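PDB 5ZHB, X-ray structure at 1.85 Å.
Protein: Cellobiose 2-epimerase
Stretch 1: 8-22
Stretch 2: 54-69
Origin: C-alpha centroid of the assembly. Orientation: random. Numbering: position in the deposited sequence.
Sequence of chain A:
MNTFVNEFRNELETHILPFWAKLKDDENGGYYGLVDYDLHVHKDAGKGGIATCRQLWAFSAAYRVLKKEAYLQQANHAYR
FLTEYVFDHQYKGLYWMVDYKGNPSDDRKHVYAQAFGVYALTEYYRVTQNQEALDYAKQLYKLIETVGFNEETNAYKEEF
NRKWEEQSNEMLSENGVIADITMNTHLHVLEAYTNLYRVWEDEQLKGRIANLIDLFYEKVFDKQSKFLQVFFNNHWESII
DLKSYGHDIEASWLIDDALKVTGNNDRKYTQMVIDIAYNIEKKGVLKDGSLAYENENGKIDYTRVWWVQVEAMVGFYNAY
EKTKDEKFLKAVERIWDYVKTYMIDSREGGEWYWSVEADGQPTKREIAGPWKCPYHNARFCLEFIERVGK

Stretch 1 8-22: FRNELETHILPFWAK
Stretch 2 (54-69) RQLWAFSAAYRVLKKE

Two helices of cellobiose 2-epimerase, one running through 8 to about 21 and the other through 54 to 66, both beginning earlier in the chain, pack with their N-to-C directions at 139°, so they run roughly antiparallel. Their axes approach to 11.8 Å. Register is set by Leu17 CA to Phe59 CA, 8.1 Å, and Trp20 CA to Gln55 CA, 8.4 Å. The contact buries 466 Å² in total.

The first helix widens into a pi-type turn at 12-16. Ile16 N bonds Glu11 O at 3.0 Å, and Leu17 N bonds Leu12 O at 2.9 Å. Pro18 has no amide hydrogen, and the helix kinks there. The second helix is regular, with Leu66 N to Ala62 O at 2.8 Å. Lys67 then leaves helical geometry with phi 75° and psi 11°. Lys68 is extended, at -76°/133°.

Apolar side chains make much of the contact. Leu17 (m, t) starts sideways, but its end reaches the second helix. Its CD1 lies 3.9 Å from Ala62 CB, and its CD2 lies 4.3 Å from Phe59 CE1. Phe59 (chi1 m, chi2 -57°) also meets Trp20, with CZ 4.0 Å from Trp20 CB. Leu66 (m, t) points toward the first helix and has the largest covered area. Its CD1 is 3.8 Å from Leu12 CD2; Leu12 is t, p.

Charged groups join Glu13 (m, t, chi3 -78°) to Arg9 and Lys68. Its OE2 accepts a hydrogen bond from Lys68 NZ at 3.1 Å, forming a salt bridge between the first helix and the loop that follows the second. Its OE1 takes Arg9 NE at 3.1 Å, a salt bridge within the first helix. Arg9 is t, t, t. Lys68 is m, t, t, p. Leu66 CD2 covers one face of the Arg9 guanidinium, 3.6 Å from CZ. Gln55 NE2 lies obliquely to the Trp20 ring, 4.3 Å from CZ3. The backbone nitrogen Ala21 N sits at the edge of the Phe59 ring, 4.2 Å from CZ.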

# COMPACT_ATOMS: atom_id res chain seq x y z
N PHE A 8 0.15 18.15 -8.51
CA PHE A 8 -0.17 17.00 -7.67
C PHE A 8 -0.92 17.45 -6.41
O PHE A 8 -1.90 16.83 -5.98
CB PHE A 8 1.08 16.26 -7.20
CG PHE A 8 2.01 15.77 -8.30
CD1 PHE A 8 1.58 15.61 -9.61
CD2 PHE A 8 3.33 15.45 -8.00
CE1 PHE A 8 2.45 15.13 -10.58
CE2 PHE A 8 4.20 14.97 -8.98
CZ PHE A 8 3.76 14.82 -10.27
N ARG A 9 -0.43 18.53 -5.81
CA ARG A 9 -1.07 19.10 -4.64
C ARG A 9 -2.49 19.58 -4.95
O ARG A 9 -3.37 19.40 -4.12
CB ARG A 9 -0.26 20.30 -4.15
CG ARG A 9 -0.66 20.79 -2.77
CD ARG A 9 0.13 22.06 -2.46
NE ARG A 9 -0.28 22.61 -1.16
CZ ARG A 9 0.54 22.98 -0.18
NH1 ARG A 9 1.86 22.85 -0.30
NH2 ARG A 9 0.03 23.48 0.94
N ASN A 10 -2.69 20.24 -6.10
CA ASN A 10 -4.01 20.64 -6.55
C ASN A 10 -4.91 19.40 -6.68
O ASN A 10 -6.06 19.43 -6.24
CB ASN A 10 -3.90 21.43 -7.85
CG ASN A 10 -5.23 21.74 -8.47
OD1 ASN A 10 -5.57 21.20 -9.54
ND2 ASN A 10 -6.01 22.57 -7.81
N GLU A 11 -4.39 18.33 -7.29
CA GLU A 11 -5.16 17.11 -7.49
C GLU A 11 -5.56 16.57 -6.13
O GLU A 11 -6.74 16.23 -5.91
CB GLU A 11 -4.45 16.10 -8.40
CG GLU A 11 -5.16 14.75 -8.55
CD GLU A 11 -6.58 14.80 -9.11
OE1 GLU A 11 -6.92 15.80 -9.78
OE2 GLU A 11 -7.36 13.85 -8.87
N LEU A 12 -4.62 16.57 -5.20
CA LEU A 12 -4.85 16.02 -3.88
C LEU A 12 -5.94 16.81 -3.14
O LEU A 12 -6.90 16.23 -2.65
CB LEU A 12 -3.57 15.99 -3.06
CG LEU A 12 -3.71 15.52 -1.62
CD1 LEU A 12 -4.26 14.10 -1.57
CD2 LEU A 12 -2.37 15.62 -0.95
N GLU A 13 -5.74 18.12 -3.03
CA GLU A 13 -6.55 18.96 -2.15
C GLU A 13 -7.89 19.32 -2.79
O GLU A 13 -8.85 19.53 -2.07
CB GLU A 13 -5.74 20.20 -1.77
CG GLU A 13 -4.54 19.87 -0.91
CD GLU A 13 -3.97 21.01 -0.08
OE1 GLU A 13 -3.26 21.84 -0.68
OE2 GLU A 13 -4.27 21.06 1.15
N THR A 14 -7.98 19.39 -4.12
CA THR A 14 -9.23 19.84 -4.73
C THR A 14 -10.06 18.69 -5.29
O THR A 14 -11.22 18.92 -5.60
CB THR A 14 -9.01 20.92 -5.80
OG1 THR A 14 -8.50 20.33 -6.99
CG2 THR A 14 -8.13 22.06 -5.33
N HIS A 15 -9.49 17.47 -5.46
CA HIS A 15 -10.23 16.39 -6.12
C HIS A 15 -10.23 15.17 -5.20
O HIS A 15 -11.31 14.70 -4.81
CB HIS A 15 -9.68 16.17 -7.53
CG HIS A 15 -10.46 15.22 -8.38
ND1 HIS A 15 -11.83 15.23 -8.47
CD2 HIS A 15 -10.04 14.27 -9.22
CE1 HIS A 15 -12.21 14.28 -9.32
NE2 HIS A 15 -11.13 13.70 -9.79
N ILE A 16 -9.04 14.66 -4.82
CA ILE A 16 -8.94 13.37 -4.14
C ILE A 16 -9.53 13.45 -2.74
O ILE A 16 -10.45 12.71 -2.41
CB ILE A 16 -7.48 12.85 -4.07
CG1 ILE A 16 -6.90 12.64 -5.46
CG2 ILE A 16 -7.46 11.57 -3.25
CD1 ILE A 16 -5.42 12.29 -5.50
N LEU A 17 -8.96 14.28 -1.89
CA LEU A 17 -9.38 14.31 -0.50
C LEU A 17 -10.83 14.77 -0.32
O LEU A 17 -11.54 14.17 0.48
CB LEU A 17 -8.39 15.13 0.31
CG LEU A 17 -6.96 14.58 0.30
CD1 LEU A 17 -6.02 15.49 1.04
CD2 LEU A 17 -6.91 13.19 0.90
N PRO A 18 -11.36 15.79 -1.02
CA PRO A 18 -12.81 16.08 -0.97
C PRO A 18 -13.71 14.91 -1.35
O PRO A 18 -14.78 14.73 -0.78
CB PRO A 18 -13.00 17.29 -1.92
CG PRO A 18 -11.63 17.94 -1.96
CD PRO A 18 -10.61 16.79 -1.80
N PHE A 19 -13.30 14.08 -2.34
CA PHE A 19 -14.12 12.94 -2.72
C PHE A 19 -14.28 11.97 -1.54
O PHE A 19 -15.40 11.56 -1.21
CB PHE A 19 -13.52 12.22 -3.92
CG PHE A 19 -14.09 10.83 -4.16
CD1 PHE A 19 -13.54 9.71 -3.55
CD2 PHE A 19 -15.16 10.66 -5.04
CE1 PHE A 19 -14.07 8.45 -3.79
CE2 PHE A 19 -15.68 9.41 -5.28
CZ PHE A 19 -15.12 8.30 -4.69
N TRP A 20 -13.16 11.64 -0.88
CA TRP A 20 -13.14 10.75 0.27
C TRP A 20 -13.88 11.35 1.47
O TRP A 20 -14.58 10.62 2.17
CB TRP A 20 -11.68 10.37 0.57
CG TRP A 20 -11.17 9.46 -0.51
CD1 TRP A 20 -10.44 9.76 -1.62
CD2 TRP A 20 -11.55 8.08 -0.64
NE1 TRP A 20 -10.30 8.66 -2.41
CE2 TRP A 20 -10.98 7.61 -1.84
CE3 TRP A 20 -12.29 7.21 0.16
CZ2 TRP A 20 -11.13 6.29 -2.24
CZ3 TRP A 20 -12.46 5.91 -0.25
CH2 TRP A 20 -11.90 5.47 -1.45
N ALA A 21 -13.77 12.66 1.69
CA ALA A 21 -14.53 13.33 2.74
C ALA A 21 -16.04 13.22 2.54
O ALA A 21 -16.76 13.11 3.53
CB ALA A 21 -14.12 14.78 2.85
N LYS A 22 -16.52 13.18 1.28
CA LYS A 22 -17.93 13.02 0.99
C LYS A 22 -18.42 11.60 1.32
O LYS A 22 -19.61 11.32 1.22
CB LYS A 22 -18.23 13.37 -0.48
CG LYS A 22 -18.27 14.86 -0.84
CD LYS A 22 -18.49 15.21 -2.32
CE LYS A 22 -17.21 15.32 -3.13
NZ LYS A 22 -17.23 14.76 -4.50
N ARG A 54 -6.28 2.30 5.60
CA ARG A 54 -5.72 3.14 4.56
C ARG A 54 -6.31 4.54 4.63
O ARG A 54 -5.60 5.53 4.43
CB ARG A 54 -5.91 2.48 3.19
CG ARG A 54 -4.93 1.32 3.02
CD ARG A 54 -5.30 0.59 1.74
NE ARG A 54 -4.28 -0.44 1.51
CZ ARG A 54 -4.30 -1.18 0.42
NH1 ARG A 54 -5.30 -1.07 -0.46
NH2 ARG A 54 -3.30 -2.01 0.19
N GLN A 55 -7.62 4.62 4.89
CA GLN A 55 -8.29 5.90 5.11
C GLN A 55 -7.63 6.66 6.27
O GLN A 55 -7.33 7.84 6.13
CB GLN A 55 -9.78 5.68 5.33
CG GLN A 55 -10.52 5.16 4.12
CD GLN A 55 -11.75 4.38 4.52
OE1 GLN A 55 -12.02 4.21 5.72
NE2 GLN A 55 -12.47 3.86 3.54
N LEU A 56 -7.32 5.96 7.37
CA LEU A 56 -6.70 6.59 8.51
C LEU A 56 -5.30 7.08 8.15
O LEU A 56 -4.89 8.19 8.52
CB LEU A 56 -6.66 5.61 9.68
CG LEU A 56 -5.80 6.02 10.88
CD1 LEU A 56 -6.19 7.38 11.45
CD2 LEU A 56 -5.93 4.95 11.93
N TRP A 57 -4.56 6.24 7.43
CA TRP A 57 -3.20 6.62 7.04
C TRP A 57 -3.22 7.88 6.17
O TRP A 57 -2.45 8.82 6.43
CB TRP A 57 -2.46 5.44 6.37
CG TRP A 57 -1.06 5.85 6.01
CD1 TRP A 57 0.06 5.68 6.77
CD2 TRP A 57 -0.68 6.68 4.89
NE1 TRP A 57 1.12 6.31 6.17
CE2 TRP A 57 0.70 6.93 5.03
CE3 TRP A 57 -1.36 7.20 3.80
CZ2 TRP A 57 1.40 7.71 4.11
CZ3 TRP A 57 -0.67 7.95 2.87
CH2 TRP A 57 0.69 8.21 3.04
N ALA A 58 -4.07 7.89 5.13
CA ALA A 58 -4.13 8.97 4.15
C ALA A 58 -4.49 10.30 4.82
O ALA A 58 -3.82 11.30 4.58
CB ALA A 58 -5.08 8.64 3.02
N PHE A 59 -5.52 10.32 5.67
CA PHE A 59 -5.89 11.56 6.33
C PHE A 59 -4.84 12.01 7.34
O PHE A 59 -4.62 13.23 7.46
CB PHE A 59 -7.26 11.42 6.99
CG PHE A 59 -8.38 11.52 5.99
CD1 PHE A 59 -8.50 12.64 5.18
CD2 PHE A 59 -9.26 10.47 5.79
CE1 PHE A 59 -9.52 12.73 4.25
CE2 PHE A 59 -10.28 10.57 4.86
CZ PHE A 59 -10.40 11.69 4.09
N SER A 60 -4.23 11.09 8.07
CA SER A 60 -3.20 11.44 9.04
C SER A 60 -1.99 12.06 8.35
O SER A 60 -1.52 13.11 8.76
CB SER A 60 -2.75 10.26 9.86
OG SER A 60 -3.82 9.70 10.62
N ALA A 61 -1.52 11.40 7.28
CA ALA A 61 -0.38 11.89 6.51
C ALA A 61 -0.72 13.23 5.86
O ALA A 61 0.16 14.07 5.79
CB ALA A 61 0.05 10.89 5.45
N ALA A 62 -1.93 13.37 5.29
CA ALA A 62 -2.33 14.63 4.69
C ALA A 62 -2.22 15.75 5.72
O ALA A 62 -1.74 16.85 5.40
CB ALA A 62 -3.72 14.59 4.12
N TYR A 63 -2.67 15.46 6.95
CA TYR A 63 -2.61 16.44 8.03
C TYR A 63 -1.16 16.76 8.39
O TYR A 63 -0.81 17.93 8.53
CB TYR A 63 -3.41 15.99 9.25
CG TYR A 63 -3.37 17.00 10.39
CD1 TYR A 63 -4.04 18.21 10.29
CD2 TYR A 63 -2.64 16.75 11.55
CE1 TYR A 63 -4.01 19.14 11.32
CE2 TYR A 63 -2.59 17.67 12.58
CZ TYR A 63 -3.28 18.87 12.47
OH TYR A 63 -3.25 19.78 13.49
N ARG A 64 -0.30 15.74 8.48
CA ARG A 64 1.11 15.91 8.82
C ARG A 64 1.80 16.88 7.87
O ARG A 64 2.58 17.73 8.29
CB ARG A 64 1.86 14.58 8.75
CG ARG A 64 3.31 14.67 9.22
CD ARG A 64 4.03 13.36 9.43
NE ARG A 64 3.83 12.39 8.35
CZ ARG A 64 4.38 12.44 7.14
NH1 ARG A 64 5.37 13.26 6.89
NH2 ARG A 64 3.95 11.64 6.19
N VAL A 65 1.52 16.72 6.57
CA VAL A 65 2.24 17.42 5.54
C VAL A 65 1.58 18.76 5.28
O VAL A 65 2.28 19.75 5.10
CB VAL A 65 2.31 16.60 4.24
CG1 VAL A 65 2.85 17.43 3.08
CG2 VAL A 65 3.12 15.31 4.43
N LEU A 66 0.24 18.79 5.23
CA LEU A 66 -0.46 19.98 4.77
C LEU A 66 -1.13 20.76 5.90
O LEU A 66 -1.50 21.90 5.66
CB LEU A 66 -1.49 19.60 3.72
CG LEU A 66 -0.93 18.95 2.46
CD1 LEU A 66 -2.07 18.41 1.62
CD2 LEU A 66 -0.06 19.92 1.67
N LYS A 67 -1.41 20.10 7.04
CA LYS A 67 -1.70 20.76 8.30
C LYS A 67 -3.10 21.38 8.35
O LYS A 67 -3.40 22.09 9.30
CB LYS A 67 -0.64 21.82 8.66
CG LYS A 67 0.77 21.27 8.81
CD LYS A 67 1.82 22.36 8.96
CE LYS A 67 3.11 22.07 8.27
NZ LYS A 67 4.01 21.29 9.12
N LYS A 68 -3.97 21.08 7.38
CA LYS A 68 -5.34 21.56 7.43
C LYS A 68 -6.13 20.74 8.45
O LYS A 68 -6.08 19.51 8.41
CB LYS A 68 -6.03 21.41 6.07
CG LYS A 68 -5.64 22.38 4.98
CD LYS A 68 -6.69 22.43 3.87
CE LYS A 68 -6.62 23.65 2.99
NZ LYS A 68 -5.28 23.76 2.41
N GLU A 69 -6.89 21.41 9.32
CA GLU A 69 -7.52 20.76 10.46
C GLU A 69 -8.64 19.82 10.00
O GLU A 69 -8.94 18.84 10.69
CB GLU A 69 -8.04 21.80 11.46
CG GLU A 69 -8.03 21.33 12.91
CD GLU A 69 -6.69 21.20 13.64
OE1 GLU A 69 -5.59 21.47 13.08
OE2 GLU A 69 -6.75 20.85 14.85